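Local coordinates for mandelate racemase/muconate lactonizing enzyme family protein (Roseovarius nubinhibens ISM, PDB 3U4F), which binds magnesium at an active site of the enolase-superfamily type and may act as a hydro-lyase, at residues 304-309 and 316-321; 320-325 and 330-335; 133-138 and 199-204; 230-235 and 255-260. One frame throughout, in Å; residues are numbered along the deposited sequence.

Contact 1: residues 304-309 and 316-321. With GAI (guanidine), chain F.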
loop_
_atom_site.group_PDB
_atom_site.type_symbol
_atom_site.label_atom_id
_atom_site.label_comp_id
_atom_site.label_asym_id
_atom_site.label_seq_id
_atom_site.Cartn_x
_atom_site.Cartn_y
_atom_site.Cartn_z
ATOM N N VAL A 304 -3.081 -5.635 23.185
ATOM C CA VAL A 304 -3.659 -5.498 21.845
ATOM C C VAL A 304 -5.107 -5.036 21.982
ATOM O O VAL A 304 -5.951 -5.732 22.556
ATOM C CB VAL A 304 -3.590 -6.817 21.066
ATOM C CG1 VAL A 304 -4.253 -6.646 19.681
ATOM C CG2 VAL A 304 -2.137 -7.324 20.951
ATOM N N THR A 305 -5.378 -3.836 21.490
ATOM C CA THR A 305 -6.717 -3.247 21.552
ATOM C C THR A 305 -7.081 -2.842 20.121
ATOM O O THR A 305 -6.809 -1.728 19.701
ATOM C CB THR A 305 -6.738 -2.019 22.515
ATOM O OG1 THR A 305 -6.435 -2.479 23.835
ATOM C CG2 THR A 305 -8.114 -1.384 22.562
ATOM N N PRO A 306 -7.685 -3.766 19.361
ATOM C CA PRO A 306 -7.845 -3.520 17.914
ATOM C C PRO A 306 -8.775 -2.371 17.577
ATOM O O PRO A 306 -9.609 -1.976 18.379
ATOM C CB PRO A 306 -8.437 -4.849 17.402
ATOM C CG PRO A 306 -7.904 -5.863 18.351
ATOM C CD PRO A 306 -8.060 -5.139 19.700
ATOM N N HIS A 307 -8.626 -1.853 16.357
ATOM C CA HIS A 307 -9.471 -0.818 15.843
ATOM C C HIS A 307 -10.649 -1.501 15.177
ATOM O O HIS A 307 -10.510 -2.477 14.432
ATOM C CB HIS A 307 -8.669 -0.027 14.798
ATOM C CG HIS A 307 -9.496 0.847 13.912
ATOM N ND1 HIS A 307 -9.949 0.431 12.676
ATOM C CD2 HIS A 307 -9.902 2.131 14.053
ATOM C CE1 HIS A 307 -10.609 1.426 12.098
ATOM N NE2 HIS A 307 -10.593 2.465 12.911
ATOM N N CYS A 308 -11.823 -0.987 15.430
ATOM C CA CYS A 308 -12.968 -1.452 14.648
ATOM C C CYS A 308 -13.948 -0.360 14.730
ATOM O O CYS A 308 -14.502 -0.125 15.805
ATOM C CB CYS A 308 -13.547 -2.813 15.126
ATOM S SG CYS A 308 -13.557 -3.200 16.830
ATOM N N ALA A 309 -14.159 0.298 13.595
ATOM C CA ALA A 309 -14.819 1.589 13.581
ATOM C C ALA A 309 -16.224 1.649 12.950
ATOM O O ALA A 309 -16.756 2.731 12.693
ATOM C CB ALA A 309 -13.907 2.612 12.967
ATOM N N LEU A 316 -17.466 -7.711 15.327
ATOM C CA LEU A 316 -17.613 -9.105 15.748
ATOM C C LEU A 316 -16.314 -9.894 15.666
ATOM O O LEU A 316 -15.972 -10.653 16.590
ATOM C CB LEU A 316 -18.710 -9.814 14.928
ATOM C CG LEU A 316 -18.986 -11.288 15.289
ATOM C CD1 LEU A 316 -19.335 -11.436 16.815
ATOM C CD2 LEU A 316 -20.128 -11.807 14.426
ATOM N N PHE A 317 -15.571 -9.711 14.572
ATOM C CA PHE A 317 -14.298 -10.404 14.415
ATOM C C PHE A 317 -13.356 -10.039 15.559
ATOM O O PHE A 317 -12.633 -10.900 16.082
ATOM C CB PHE A 317 -13.610 -10.045 13.092
ATOM C CG PHE A 317 -14.372 -10.447 11.830
ATOM C CD1 PHE A 317 -15.320 -11.462 11.827
ATOM C CD2 PHE A 317 -14.110 -9.789 10.628
ATOM C CE1 PHE A 317 -16.030 -11.819 10.622
ATOM C CE2 PHE A 317 -14.784 -10.149 9.421
ATOM C CZ PHE A 317 -15.718 -11.172 9.415
ATOM N N THR A 318 -13.369 -8.762 15.932
ATOM C CA THR A 318 -12.522 -8.269 17.022
ATOM C C THR A 318 -12.971 -8.855 18.382
ATOM O O THR A 318 -12.129 -9.224 19.218
ATOM C CB THR A 318 -12.586 -6.744 17.078
ATOM O OG1 THR A 318 -12.197 -6.198 15.793
ATOM C CG2 THR A 318 -11.654 -6.221 18.156
HETATM N N MSE A 319 -14.287 -8.960 18.579
HETATM C CA MSE A 319 -14.826 -9.621 19.783
HETATM C C MSE A 319 -14.296 -11.031 19.916
HETATM O O MSE A 319 -13.798 -11.405 20.975
HETATM C CB MSE A 319 -16.355 -9.615 19.745
HETATM C CG MSE A 319 -16.961 -8.256 19.976
HETATM SE SE MSE A 319 -18.809 -8.138 19.357
HETATM C CE MSE A 319 -19.644 -9.673 20.327
ATOM N N HIS A 320 -14.388 -11.841 18.856
ATOM C CA HIS A 320 -13.786 -13.194 18.898
ATOM C C HIS A 320 -12.278 -13.171 19.176
ATOM O O HIS A 320 -11.778 -13.970 19.946
ATOM C CB HIS A 320 -14.023 -13.959 17.594
ATOM C CG HIS A 320 -15.406 -14.525 17.444
ATOM N ND1 HIS A 320 -16.501 -13.753 17.135
ATOM C CD2 HIS A 320 -15.849 -15.802 17.498
ATOM C CE1 HIS A 320 -17.570 -14.527 17.016
ATOM N NE2 HIS A 320 -17.195 -15.780 17.216
ATOM N N LEU A 321 -11.534 -12.282 18.525
ATOM C CA LEU A 321 -10.095 -12.177 18.793
ATOM C C LEU A 321 -9.765 -11.813 20.271
ATOM O O LEU A 321 -8.868 -12.405 20.897
ATOM C CB LEU A 321 -9.460 -11.148 17.847
ATOM C CG LEU A 321 -7.930 -11.075 17.944
ATOM C CD1 LEU A 321 -7.343 -12.020 16.930
ATOM C CD2 LEU A 321 -7.418 -9.657 17.699
HETATM C C GAI F . -10.527 5.055 15.604
HETATM N N1 GAI F . -11.822 4.890 15.528
HETATM N N2 GAI F . -9.790 5.869 14.767
HETATM N N3 GAI F . -9.812 4.369 16.511
HETATM O O HOH W 1 -10.058 -5.168 14.216
#

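Contact 2: residues 320-325 and 330-335. With GAI (guanidine), chain F.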
loop_
_atom_site.group_PDB
_atom_site.type_symbol
_atom_site.label_atom_id
_atom_site.label_comp_id
_atom_site.label_asym_id
_atom_site.label_seq_id
_atom_site.Cartn_x
_atom_site.Cartn_y
_atom_site.Cartn_z
ATOM N N HIS A 320 -14.388 -11.841 18.856
ATOM C CA HIS A 320 -13.786 -13.194 18.898
ATOM C C HIS A 320 -12.278 -13.171 19.176
ATOM O O HIS A 320 -11.778 -13.970 19.946
ATOM C CB HIS A 320 -14.023 -13.959 17.594
ATOM C CG HIS A 320 -15.406 -14.525 17.444
ATOM N ND1 HIS A 320 -16.501 -13.753 17.135
ATOM C CD2 HIS A 320 -15.849 -15.802 17.498
ATOM C CE1 HIS A 320 -17.570 -14.527 17.016
ATOM N NE2 HIS A 320 -17.195 -15.780 17.216
ATOM N N LEU A 321 -11.534 -12.282 18.525
ATOM C CA LEU A 321 -10.095 -12.177 18.793
ATOM C C LEU A 321 -9.765 -11.813 20.271
ATOM O O LEU A 321 -8.868 -12.405 20.897
ATOM C CB LEU A 321 -9.460 -11.148 17.847
ATOM C CG LEU A 321 -7.930 -11.075 17.944
ATOM C CD1 LEU A 321 -7.343 -12.020 16.930
ATOM C CD2 LEU A 321 -7.418 -9.657 17.699
ATOM N N LEU A 322 -10.472 -10.839 20.815
ATOM C CA LEU A 322 -10.284 -10.420 22.216
ATOM C C LEU A 322 -10.654 -11.512 23.221
ATOM O O LEU A 322 -10.149 -11.500 24.352
ATOM C CB LEU A 322 -11.089 -9.145 22.516
ATOM C CG LEU A 322 -10.575 -7.839 21.888
ATOM C CD1 LEU A 322 -11.550 -6.663 22.084
ATOM C CD2 LEU A 322 -9.161 -7.466 22.450
ATOM N N ARG A 323 -11.537 -12.427 22.821
ATOM C CA ARG A 323 -11.882 -13.582 23.681
ATOM C C ARG A 323 -10.791 -14.635 23.674
ATOM O O ARG A 323 -10.815 -15.567 24.491
ATOM C CB ARG A 323 -13.241 -14.189 23.294
ATOM C CG ARG A 323 -14.457 -13.351 23.650
ATOM C CD ARG A 323 -14.699 -13.170 25.202
ATOM N NE ARG A 323 -14.599 -14.443 25.927
ATOM C CZ ARG A 323 -14.624 -14.580 27.250
ATOM N NH1 ARG A 323 -14.776 -13.532 28.048
ATOM N NH2 ARG A 323 -14.498 -15.799 27.774
ATOM N N ALA A 324 -9.813 -14.501 22.778
ATOM C CA ALA A 324 -8.815 -15.560 22.624
ATOM C C ALA A 324 -7.405 -15.173 22.983
ATOM O O ALA A 324 -6.704 -15.974 23.587
ATOM C CB ALA A 324 -8.852 -16.181 21.192
ATOM N N ILE A 325 -6.956 -13.970 22.615
ATOM C CA ILE A 325 -5.513 -13.708 22.733
ATOM C C ILE A 325 -5.118 -13.471 24.198
ATOM O O ILE A 325 -5.868 -12.863 24.949
ATOM C CB ILE A 325 -5.051 -12.542 21.824
ATOM C CG1 ILE A 325 -5.835 -11.272 22.142
ATOM C CG2 ILE A 325 -5.230 -12.946 20.349
ATOM C CD1 ILE A 325 -5.178 -10.009 21.588
ATOM N N LYS A 330 -7.923 -3.625 26.980
ATOM C CA LYS A 330 -8.930 -3.415 28.023
ATOM C C LYS A 330 -10.364 -3.550 27.551
ATOM O O LYS A 330 -11.272 -3.744 28.349
ATOM C CB LYS A 330 -8.754 -2.040 28.678
ATOM C CG LYS A 330 -7.428 -1.861 29.427
ATOM C CD LYS A 330 -7.250 -0.395 29.849
ATOM C CE LYS A 330 -6.008 -0.216 30.745
ATOM N NZ LYS A 330 -5.840 1.260 31.007
ATOM N N TYR A 331 -10.574 -3.391 26.248
ATOM C CA TYR A 331 -11.915 -3.185 25.726
ATOM C C TYR A 331 -11.975 -3.211 24.202
ATOM O O TYR A 331 -10.977 -3.011 23.509
ATOM C CB TYR A 331 -12.594 -1.888 26.240
ATOM C CG TYR A 331 -11.619 -0.772 26.622
ATOM C CD1 TYR A 331 -11.770 -0.078 27.809
ATOM C CD2 TYR A 331 -10.557 -0.426 25.775
ATOM C CE1 TYR A 331 -10.860 0.963 28.168
ATOM C CE2 TYR A 331 -9.629 0.582 26.127
ATOM C CZ TYR A 331 -9.793 1.252 27.336
ATOM O OH TYR A 331 -8.895 2.229 27.672
ATOM N N LEU A 332 -13.188 -3.492 23.753
ATOM C CA LEU A 332 -13.618 -3.490 22.362
ATOM C C LEU A 332 -14.016 -2.072 21.947
ATOM O O LEU A 332 -14.878 -1.483 22.586
ATOM C CB LEU A 332 -14.858 -4.388 22.285
ATOM C CG LEU A 332 -15.619 -4.406 20.957
ATOM C CD1 LEU A 332 -14.810 -5.236 19.961
ATOM C CD2 LEU A 332 -17.036 -4.983 21.138
ATOM N N GLU A 333 -13.437 -1.557 20.854
ATOM C CA GLU A 333 -13.945 -0.326 20.245
ATOM C C GLU A 333 -15.352 -0.538 19.688
ATOM O O GLU A 333 -15.563 -1.398 18.845
ATOM C CB GLU A 333 -13.047 0.151 19.108
ATOM C CG GLU A 333 -13.580 1.489 18.580
ATOM C CD GLU A 333 -12.653 2.198 17.653
ATOM O OE1 GLU A 333 -11.720 1.564 17.130
ATOM O OE2 GLU A 333 -12.884 3.420 17.465
ATOM N N PHE A 334 -16.304 0.254 20.160
ATOM C CA PHE A 334 -17.691 0.062 19.782
ATOM C C PHE A 334 -18.246 1.382 19.305
ATOM O O PHE A 334 -18.528 2.275 20.109
ATOM C CB PHE A 334 -18.528 -0.457 20.953
ATOM C CG PHE A 334 -19.906 -0.923 20.525
ATOM C CD1 PHE A 334 -20.106 -2.238 20.091
ATOM C CD2 PHE A 334 -20.984 -0.037 20.537
ATOM C CE1 PHE A 334 -21.373 -2.661 19.667
ATOM C CE2 PHE A 334 -22.260 -0.445 20.095
ATOM C CZ PHE A 334 -22.455 -1.744 19.680
ATOM N N SER A 335 -18.409 1.512 17.989
ATOM C CA SER A 335 -18.943 2.765 17.427
ATOM C C SER A 335 -20.379 3.048 17.901
ATOM O O SER A 335 -21.281 2.199 17.772
ATOM C CB SER A 335 -18.951 2.754 15.889
ATOM O OG SER A 335 -19.552 3.971 15.442
HETATM C C GAI F . -10.527 5.055 15.604
HETATM N N1 GAI F . -11.822 4.890 15.528
HETATM N N2 GAI F . -9.790 5.869 14.767
HETATM N N3 GAI F . -9.812 4.369 16.511
#

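Contact 3: residues 133-138 and 199-204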
loop_
_atom_site.group_PDB
_atom_site.type_symbol
_atom_site.label_atom_id
_atom_site.label_comp_id
_atom_site.label_asym_id
_atom_site.label_seq_id
_atom_site.Cartn_x
_atom_site.Cartn_y
_atom_site.Cartn_z
ATOM N N THR A 133 -18.018 -12.599 27.450
ATOM C CA THR A 133 -18.237 -11.175 27.287
ATOM C C THR A 133 -16.910 -10.428 27.113
ATOM O O THR A 133 -15.841 -10.942 27.459
ATOM C CB THR A 133 -18.923 -10.582 28.528
ATOM O OG1 THR A 133 -18.118 -10.912 29.651
ATOM C CG2 THR A 133 -20.346 -11.188 28.721
ATOM N N ILE A 134 -17.028 -9.204 26.591
ATOM C CA ILE A 134 -15.904 -8.284 26.365
ATOM C C ILE A 134 -16.380 -6.897 26.736
ATOM O O ILE A 134 -17.405 -6.404 26.224
ATOM C CB ILE A 134 -15.476 -8.232 24.853
ATOM C CG1 ILE A 134 -15.176 -9.610 24.299
ATOM C CG2 ILE A 134 -14.186 -7.404 24.671
ATOM C CD1 ILE A 134 -16.340 -10.237 23.576
ATOM N N ARG A 135 -15.598 -6.227 27.574
ATOM C CA ARG A 135 -15.861 -4.845 27.915
ATOM C C ARG A 135 -15.800 -4.013 26.662
ATOM O O ARG A 135 -14.867 -4.177 25.874
ATOM C CB ARG A 135 -14.776 -4.324 28.864
ATOM C CG ARG A 135 -15.021 -2.881 29.334
ATOM C CD ARG A 135 -13.925 -2.472 30.305
ATOM N NE ARG A 135 -14.100 -1.100 30.776
ATOM C CZ ARG A 135 -13.133 -0.389 31.361
ATOM N NH1 ARG A 135 -11.918 -0.898 31.493
ATOM N NH2 ARG A 135 -13.377 0.847 31.767
ATOM N N ALA A 136 -16.761 -3.110 26.483
ATOM C CA ALA A 136 -16.733 -2.252 25.281
ATOM C C ALA A 136 -16.501 -0.797 25.674
ATOM O O ALA A 136 -16.928 -0.363 26.755
ATOM C CB ALA A 136 -18.026 -2.375 24.515
ATOM N N TYR A 137 -15.828 -0.032 24.813
ATOM C CA TYR A 137 -15.869 1.415 24.972
ATOM C C TYR A 137 -16.708 2.057 23.873
ATOM O O TYR A 137 -16.639 1.642 22.712
ATOM C CB TYR A 137 -14.462 2.028 25.074
ATOM C CG TYR A 137 -13.584 2.071 23.819
ATOM C CD1 TYR A 137 -13.631 3.163 22.956
ATOM C CD2 TYR A 137 -12.630 1.073 23.582
ATOM C CE1 TYR A 137 -12.781 3.230 21.819
ATOM C CE2 TYR A 137 -11.766 1.122 22.493
ATOM C CZ TYR A 137 -11.840 2.214 21.611
ATOM O OH TYR A 137 -10.980 2.283 20.526
ATOM N N ALA A 138 -17.499 3.060 24.260
ATOM C CA ALA A 138 -18.316 3.858 23.353
ATOM C C ALA A 138 -17.414 4.786 22.540
ATOM O O ALA A 138 -16.735 5.637 23.089
ATOM C CB ALA A 138 -19.338 4.662 24.136
ATOM N N SER A 199 -15.007 8.145 37.771
ATOM C CA SER A 199 -14.707 6.717 37.604
ATOM C C SER A 199 -14.686 6.220 36.139
ATOM O O SER A 199 -14.075 5.194 35.864
ATOM C CB SER A 199 -15.617 5.844 38.473
ATOM O OG SER A 199 -16.957 5.965 38.063
ATOM N N ALA A 200 -15.316 6.964 35.226
ATOM C CA ALA A 200 -15.320 6.620 33.785
ATOM C C ALA A 200 -13.892 6.549 33.223
ATOM O O ALA A 200 -13.039 7.391 33.557
ATOM C CB ALA A 200 -16.145 7.646 33.004
ATOM N N ALA A 201 -13.611 5.530 32.407
ATOM C CA ALA A 201 -12.377 5.526 31.622
ATOM C C ALA A 201 -12.570 6.445 30.412
ATOM O O ALA A 201 -13.582 6.354 29.671
ATOM C CB ALA A 201 -12.011 4.123 31.185
ATOM N N LEU A 202 -11.624 7.361 30.223
ATOM C CA LEU A 202 -11.726 8.294 29.115
ATOM C C LEU A 202 -10.530 8.138 28.170
ATOM O O LEU A 202 -9.376 8.129 28.601
ATOM C CB LEU A 202 -11.844 9.738 29.606
ATOM C CG LEU A 202 -13.074 10.095 30.468
ATOM C CD1 LEU A 202 -12.942 11.539 31.016
ATOM C CD2 LEU A 202 -14.416 9.898 29.705
ATOM N N LEU A 203 -10.850 7.999 26.883
ATOM C CA LEU A 203 -9.863 7.755 25.829
ATOM C C LEU A 203 -9.984 8.887 24.815
ATOM O O LEU A 203 -11.042 9.494 24.685
ATOM C CB LEU A 203 -10.197 6.432 25.102
ATOM C CG LEU A 203 -10.265 5.088 25.820
ATOM C CD1 LEU A 203 -11.516 4.914 26.681
ATOM C CD2 LEU A 203 -10.230 3.940 24.728
ATOM N N ILE A 204 -8.921 9.168 24.074
ATOM C CA ILE A 204 -9.022 10.185 23.032
ATOM C C ILE A 204 -8.194 9.722 21.855
ATOM O O ILE A 204 -7.247 8.939 22.014
ATOM C CB ILE A 204 -8.567 11.607 23.542
ATOM C CG1 ILE A 204 -9.129 12.742 22.656
ATOM C CG2 ILE A 204 -7.052 11.679 23.717
ATOM C CD1 ILE A 204 -9.225 14.108 23.426
#

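Contact 4: residues 230-235 and 255-260. With MG (magnesium ion), chain E; GAI (guanidine), chain F.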
loop_
_atom_site.group_PDB
_atom_site.type_symbol
_atom_site.label_atom_id
_atom_site.label_comp_id
_atom_site.label_asym_id
_atom_site.label_seq_id
_atom_site.Cartn_x
_atom_site.Cartn_y
_atom_site.Cartn_z
ATOM N N PHE A 230 -4.286 7.553 24.756
ATOM C CA PHE A 230 -4.022 8.671 23.833
ATOM C C PHE A 230 -3.590 8.043 22.510
ATOM O O PHE A 230 -2.445 7.579 22.346
ATOM C CB PHE A 230 -2.901 9.525 24.455
ATOM C CG PHE A 230 -2.552 10.778 23.690
ATOM C CD1 PHE A 230 -3.395 11.303 22.723
ATOM C CD2 PHE A 230 -1.390 11.463 24.020
ATOM C CE1 PHE A 230 -3.061 12.500 22.051
ATOM C CE2 PHE A 230 -1.046 12.668 23.355
ATOM C CZ PHE A 230 -1.873 13.175 22.391
ATOM N N GLU A 231 -4.521 8.022 21.568
ATOM C CA GLU A 231 -4.356 7.276 20.341
ATOM C C GLU A 231 -3.879 8.155 19.183
ATOM O O GLU A 231 -4.379 9.244 18.997
ATOM C CB GLU A 231 -5.683 6.602 20.009
ATOM C CG GLU A 231 -5.682 5.807 18.716
ATOM C CD GLU A 231 -6.866 4.865 18.652
ATOM O OE1 GLU A 231 -7.474 4.596 19.735
ATOM O OE2 GLU A 231 -7.163 4.376 17.529
ATOM N N GLU A 232 -2.910 7.627 18.437
ATOM C CA GLU A 232 -2.400 8.183 17.185
ATOM C C GLU A 232 -2.083 9.672 17.317
ATOM O O GLU A 232 -2.617 10.481 16.593
ATOM C CB GLU A 232 -3.379 7.882 16.019
ATOM C CG GLU A 232 -2.764 7.992 14.618
ATOM C CD GLU A 232 -3.723 7.497 13.541
ATOM O OE1 GLU A 232 -4.224 6.368 13.724
ATOM O OE2 GLU A 232 -3.943 8.224 12.524
ATOM N N PRO A 233 -1.226 10.039 18.288
ATOM C CA PRO A 233 -0.988 11.482 18.540
ATOM C C PRO A 233 -0.381 12.185 17.332
ATOM O O PRO A 233 -0.681 13.363 17.070
ATOM C CB PRO A 233 0.051 11.476 19.692
ATOM C CG PRO A 233 0.657 10.075 19.689
ATOM C CD PRO A 233 -0.520 9.179 19.261
ATOM N N CYS A 234 0.492 11.461 16.635
ATOM C CA CYS A 234 1.280 11.987 15.522
ATOM C C CYS A 234 0.988 11.218 14.224
ATOM O O CYS A 234 0.543 10.065 14.259
ATOM C CB CYS A 234 2.756 11.800 15.841
ATOM S SG CYS A 234 3.319 12.678 17.353
ATOM N N PRO A 235 1.325 11.805 13.076
ATOM C CA PRO A 235 1.202 11.047 11.825
ATOM C C PRO A 235 1.660 9.588 11.958
ATOM O O PRO A 235 2.814 9.314 12.324
ATOM C CB PRO A 235 2.112 11.833 10.860
ATOM C CG PRO A 235 1.890 13.297 11.357
ATOM C CD PRO A 235 1.978 13.121 12.861
ATOM N N GLY A 255 -1.554 2.942 18.950
ATOM C CA GLY A 255 -1.762 3.141 17.517
ATOM C C GLY A 255 -1.561 1.875 16.716
ATOM O O GLY A 255 -1.249 0.813 17.281
ATOM N N GLY A 256 -1.752 2.017 15.399
ATOM C CA GLY A 256 -1.435 0.978 14.427
ATOM C C GLY A 256 -2.586 0.642 13.482
ATOM O O GLY A 256 -2.429 -0.238 12.643
ATOM N N GLU A 257 -3.724 1.328 13.595
ATOM C CA GLU A 257 -4.896 0.935 12.823
ATOM C C GLU A 257 -4.685 0.968 11.315
ATOM O O GLU A 257 -5.286 0.150 10.624
ATOM C CB GLU A 257 -6.142 1.718 13.208
ATOM C CG GLU A 257 -6.128 3.185 12.781
ATOM C CD GLU A 257 -7.202 3.935 13.487
ATOM O OE1 GLU A 257 -7.224 3.905 14.753
ATOM O OE2 GLU A 257 -8.015 4.562 12.777
ATOM N N GLN A 258 -3.820 1.868 10.816
ATOM C CA GLN A 258 -3.538 1.921 9.344
ATOM C C GLN A 258 -2.353 1.095 8.915
ATOM O O GLN A 258 -1.993 1.085 7.748
ATOM C CB GLN A 258 -3.329 3.361 8.854
ATOM C CG GLN A 258 -4.580 4.189 8.852
ATOM C CD GLN A 258 -4.845 4.951 10.149
ATOM O OE1 GLN A 258 -3.973 5.110 11.018
ATOM N NE2 GLN A 258 -6.038 5.498 10.243
ATOM N N ASP A 259 -1.741 0.385 9.849
ATOM C CA ASP A 259 -0.567 -0.399 9.536
ATOM C C ASP A 259 -0.921 -1.790 9.021
ATOM O O ASP A 259 -1.447 -2.613 9.768
ATOM C CB ASP A 259 0.307 -0.488 10.775
ATOM C CG ASP A 259 1.065 0.798 11.007
ATOM O OD1 ASP A 259 2.068 1.018 10.283
ATOM O OD2 ASP A 259 0.625 1.610 11.843
ATOM N N CYS A 260 -0.609 -2.038 7.753
ATOM C CA CYS A 260 -0.975 -3.306 7.127
ATOM C C CYS A 260 0.288 -4.120 6.764
ATOM O O CYS A 260 0.204 -5.234 6.269
ATOM C CB CYS A 260 -1.858 -3.035 5.892
ATOM S SG CYS A 260 -1.059 -2.092 4.600
HETATM MG MG MG E . -7.997 5.400 15.921
HETATM C C GAI F . -10.527 5.055 15.604
HETATM N N1 GAI F . -11.822 4.890 15.528
HETATM N N2 GAI F . -9.790 5.869 14.767
HETATM N N3 GAI F . -9.812 4.369 16.511
HETATM O O HOH W 2 -2.065 4.552 14.333
HETATM O O HOH W 3 -6.602 6.648 15.255
#

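Contact 1: residues 304-309 and 316-321
His307, whose backbone O shares a water with Thr318 OG1, holds its imidazole ring on the side turned from helix 313-322. Bound guanidine meets the edge of this ring, with its carbon in the ring plane; His307 CD2 is 3.3 Å from guanidine N3. Backbone N of Ala309 lies 4.0 Å above one face of the His307 ring, offset toward the rim. CG stands opposite the backbone N (chi1 165°), which carries the ring to the guanidine. His307 ND1 is hydrogen-bonded to Asp280. With a leucine in place of His307, Asp280 would probably lose its mate, and the guanidine the flat edge it rests against. On the helix, the His320 ring uses an edge too: ND1 donates to Leu316 O at 3.2 Å, nearly straight at 166° and in the ring plane. Trp369 meets the His320 ring edge to face.

The contact joins a barrel segment to its outer helix in the enolase-superfamily barrel. Segment 304-309 takes the place of the seventh strand, and the His307-Asp280 pair resembles the His-Asp dyad of the mandelate racemase subgroup.

Thr318 is the helix residue that packs against the segment. Its CG2 is 3.6 Å from Pro306 CB, the two side chains running past each other in opposite senses. Leu321 CD2 adds an apolar touch, 3.9 Å from Pro306 CG. Thr318 CB lies 3.7 Å from Cys308 SG. The buried Thr318 OG1 is also hydrogen-bonded to Val314 O, one helical turn back, besides accepting from the shared water.

Contact 2: residues 320-325 and 330-335
Leu322 and Leu332 make the close part of this contact. Leu322 CD1 is 3.8 Å from Leu332 CA and 4.0 Å from Leu332 CB, so one methyl presses on the backbone of the strand as well as on its side chain. The same CD1 lies 4.0 Å from Tyr331 O. The side chains that meet are apolar, and no hydrogen bond joins the two segments. The contact packs the C-terminal part of helix 313-322 against strand 332-335, the eighth strand of the barrel.

The other side is looser. Lys330 is exposed, turns away from the helix and makes no touch with 320-325.

Glu333 leads away from the helix into the pocket. CG lies anti to the backbone N (chi1 -176°), and the extended chain carries the carboxylate to the guanidine. Glu333 OE2 accepts from guanidine N1 at 2.7 Å and is also hydrogen-bonded to Ser139 OG. Glu333 OE1 is hydrogen-bonded to Cys308 N. With a glutamine in place of Glu333, guanidine N1 would probably lose its carboxylate acceptor, or meet an amide N-H instead if the group turned. The chemistry thus divides at the strand: apolar side chains toward the helix, and toward the pocket a carboxylate that can accept N-H groups of a ligand.

Contact 3: residues 133-138 and 199-204
Tyr137 and Leu203 form a CH-pi contact. Leu203 CD2 stands 3.7 Å from the centroid of the Tyr137 ring, directly on the ring normal. All six ring carbons of Tyr137 are therefore equally near this methyl, at 3.9 Å. Tyr137 CG sits between its backbone N and carbonyl carbon (chi1 71°), which offers the ring face to Leu203. Tyr331 meets the Tyr137 ring edge to face and also touches Leu203.

These side chains meet inside the TIM-type barrel of the enolase superfamily. Strands 132-139 and 201-205 are not paired with each other; strand 165-169 lies between them and is parallel to both. The side chains reach past it, with the CA atoms of Tyr137 and Ala201 8.6 Å apart.

A second touch is between a polar group and a methyl. Arg135 extends fully, and its NH2 comes within 3.6 Å of Ala201 CB; the methyl approaches the guanidinium obliquely.

The polar bonds of both carriers go to other residues. Arg135 NE makes a salt bridge with Asp164. Tyr137 OH is hydrogen-bonded to Lys167 NZ, a residue of the guanidine pocket, so the ring that carries the Leu203 methyl is also held at its hydroxyl.

Contact 4: residues 230-235 and 255-260
Glu231 and Glu257 bind one magnesium ion, through Glu231 OE2 at 2.1 Å and Glu257 OE1 at 2.0 Å. This is the carboxylate metal site of the enolase superfamily, placed at the ends of successive barrel strands; Asp205 is the third protein ligand. Guanidine N2 and N3 and one water complete six positions. With CG anti to the backbone N (chi1 178°), the extended Glu231 chain reaches the magnesium. The two glutamate side chains cross at about a right angle, with carboxylate planes 75° apart. Glu231 OE2 and Glu257 OE1 come to 2.8 Å because the metal draws them together; this is no hydrogen bond.

Around these ligands, other groups hold the carboxylates. Glu231 OE1 makes a salt bridge with Lys167 and is hydrogen-bonded to His229 and Gln278. Glu257 OE2 pairs with Lys94 of the second subunit, so the neighbouring chain reaches this site. The two lysines probably help to balance the gathered negative charge.

Glu232 OE1 is 3.8 Å from Glu257 CG, and Glu232 OE2 is hydrogen-bonded to Ser208. The metal-bound water lies 2.8 Å from Glu232 OE1.

Glu257 lies in a type I turn from Gly256 to Asp259, which probably helps to place its side chain. The backbone angles at Gly256 call for glycine. A second water donates to Glu232 OE1 and accepts from Gly256 N at 2.8 Å.

In the fold
Along the chain the order is contact 3, contact 4, contact 1, contact 2. Contacts 1 and 2 are the closest pair, with centres about 4 Å apart; both use helix 313-322 and share His320 and Leu321. Contacts 3 and 4 have centres about 19 Å apart, yet strands 201-205 and 229-231 are neighbours in the barrel sheet. Contact 2 joins contact 3 through strands 332-335 and 132-139, paired in parallel, so the last strand of the barrel meets the first. Contacts 1, 2 and 4 thus bring residues far apart in sequence to one magnesium and guanidine site at the C-terminal ends of the barrel strands, with contact 3 beside it.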